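Local coordinates for protein beta-Lactamase/D-Alanine Carboxypeptidase (Pseudomonas syringae pv. tomato, PDB 5EVI) that probably hydrolyses the beta-lactam ring of antibiotics to give substituted beta-amino acids, as a class C beta-lactamase of the AmpC type, at residues W275-T280 against A309-A314. Residues are numbered along the deposited sequence; the frame is centred on the assembly and turned at random.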
# COMPACT_ATOMS: atom_id res chain seq x y z
N TRP C 275 3.67 -4.38 -2.84
CA TRP C 275 4.31 -4.92 -1.63
C TRP C 275 5.86 -4.98 -1.72
O TRP C 275 6.44 -5.00 -2.82
CB TRP C 275 3.80 -6.30 -1.30
CG TRP C 275 2.35 -6.43 -1.00
CD1 TRP C 275 1.40 -7.02 -1.78
CD2 TRP C 275 1.69 -6.04 0.20
NE1 TRP C 275 0.18 -7.00 -1.14
CE2 TRP C 275 0.33 -6.40 0.07
CE3 TRP C 275 2.11 -5.40 1.38
CZ2 TRP C 275 -0.61 -6.16 1.08
CZ3 TRP C 275 1.17 -5.15 2.37
CH2 TRP C 275 -0.17 -5.52 2.21
N GLU C 276 6.51 -4.97 -0.56
CA GLU C 276 7.96 -5.04 -0.43
C GLU C 276 8.26 -6.10 0.63
O GLU C 276 7.53 -6.20 1.65
CB GLU C 276 8.56 -3.67 -0.06
CG GLU C 276 8.31 -2.56 -1.09
CD GLU C 276 8.60 -1.15 -0.57
OE1 GLU C 276 9.14 -0.99 0.55
OE2 GLU C 276 8.27 -0.19 -1.31
N GLN C 277 9.32 -6.87 0.40
CA GLN C 277 9.50 -8.15 1.07
C GLN C 277 10.94 -8.36 1.53
O GLN C 277 11.87 -7.90 0.87
CB GLN C 277 9.14 -9.22 0.06
CG GLN C 277 9.13 -10.63 0.58
CD GLN C 277 8.62 -11.58 -0.47
OE1 GLN C 277 9.27 -12.59 -0.76
NE2 GLN C 277 7.47 -11.27 -1.05
N TYR C 278 11.10 -9.09 2.65
CA TYR C 278 12.42 -9.38 3.21
C TYR C 278 12.47 -10.87 3.61
O TYR C 278 11.62 -11.32 4.36
CB TYR C 278 12.70 -8.47 4.42
CG TYR C 278 12.62 -6.99 4.10
CD1 TYR C 278 13.76 -6.28 3.73
CD2 TYR C 278 11.40 -6.30 4.14
CE1 TYR C 278 13.71 -4.93 3.42
CE2 TYR C 278 11.33 -4.95 3.82
CZ TYR C 278 12.49 -4.27 3.46
OH TYR C 278 12.43 -2.93 3.13
N PRO C 279 13.45 -11.63 3.09
CA PRO C 279 13.48 -13.06 3.41
C PRO C 279 14.12 -13.34 4.77
O PRO C 279 14.78 -12.47 5.32
CB PRO C 279 14.37 -13.62 2.30
CG PRO C 279 15.35 -12.55 2.08
CD PRO C 279 14.54 -11.27 2.17
N THR C 280 13.95 -14.56 5.27
CA THR C 280 14.63 -14.99 6.48
C THR C 280 16.14 -15.13 6.22
O THR C 280 16.58 -15.25 5.07
CB THR C 280 14.08 -16.32 7.04
OG1 THR C 280 13.87 -17.25 5.98
CG2 THR C 280 12.79 -16.10 7.82
N ALA C 309 8.02 -16.94 -6.82
CA ALA C 309 6.71 -17.30 -6.25
C ALA C 309 6.51 -16.65 -4.89
O ALA C 309 7.49 -16.35 -4.20
CB ALA C 309 6.59 -18.82 -6.11
N ALA C 310 5.26 -16.44 -4.49
CA ALA C 310 4.95 -15.90 -3.16
C ALA C 310 5.70 -16.71 -2.09
O ALA C 310 5.66 -17.96 -2.13
CB ALA C 310 3.45 -15.94 -2.89
N GLN C 311 6.35 -15.99 -1.18
CA GLN C 311 7.20 -16.57 -0.12
C GLN C 311 6.51 -16.57 1.25
O GLN C 311 6.51 -15.53 1.93
CB GLN C 311 8.50 -15.78 -0.02
CG GLN C 311 9.31 -15.74 -1.31
CD GLN C 311 9.97 -17.07 -1.61
OE1 GLN C 311 9.73 -17.68 -2.64
NE2 GLN C 311 10.81 -17.53 -0.69
N PRO C 312 5.97 -17.73 1.69
CA PRO C 312 5.28 -17.77 3.00
C PRO C 312 6.09 -17.29 4.21
O PRO C 312 5.50 -16.84 5.22
CB PRO C 312 4.92 -19.26 3.17
CG PRO C 312 4.88 -19.82 1.80
CD PRO C 312 5.86 -19.02 0.98
N THR C 313 7.42 -17.38 4.11
CA THR C 313 8.37 -17.13 5.20
C THR C 313 8.81 -15.66 5.31
O THR C 313 9.22 -15.22 6.37
CB THR C 313 9.61 -18.04 4.99
OG1 THR C 313 9.18 -19.40 5.01
CG2 THR C 313 10.65 -17.85 6.07
N ALA C 314 8.68 -14.90 4.23
CA ALA C 314 9.21 -13.56 4.17
C ALA C 314 8.39 -12.55 5.00
O ALA C 314 7.17 -12.69 5.14
CB ALA C 314 9.27 -13.12 2.73
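Gln277 reaches across to the turn at 311-314 with an extended side chain, packing CG and CD on the methyl of Ala314 and its amide OE1 on CB and CG of Gln311. With CG anti to the backbone N (chi1 -175°) and the chain straight beyond it, CG lies 3.3 Å from Ala314 CB, while the terminal amide continues to Gln311. There OE1 rests on aliphatic carbon, 3.2 Å from Gln311 CG and only slightly farther from CB. The two glutamine side chains cross at about a right angle, Gln311 bending at chi2, yet their amide planes are only 21° apart.

The carbonyl of Tyr278 meets Ala314 too, its O 3.3 Å from Ala314 CA and 3.4 Å from Ala314 CB, and the CA atoms of Pro279 and Ala314 come within 4.4 Å. The loop 309-314, which carries the chain from strand 299-308 to strand 315-316, ends in a type I beta turn from Gln311 to Ala314, closed by a hydrogen bond from Ala314 N to Gln311 O. Strand 315-316 is an outer member of a six-stranded antiparallel sheet and pairs with 276-278, Tyr278 hydrogen-bonding through its backbone to Trp315; the contact therefore lies where this pairing begins. Tyr278 itself turns its ring from the turn towards Val286 and Leu287 of helix 284-290.

Farther along, at a more exposed margin, Thr280 and Thr313 cross nearly perpendicularly. The CG2 methyl of Thr313, anti to its own nitrogen, meets both branches of Thr280; its 3.3 Å separation from Thr280 CG2 is tighter than normal van der Waals contact. Thr280 OG1, set between backbone N and carbonyl carbon (chi1 43°), lies 3.3 Å from Thr313 CG2. The contact also buries Thr313 O, which has no polar partner in the model.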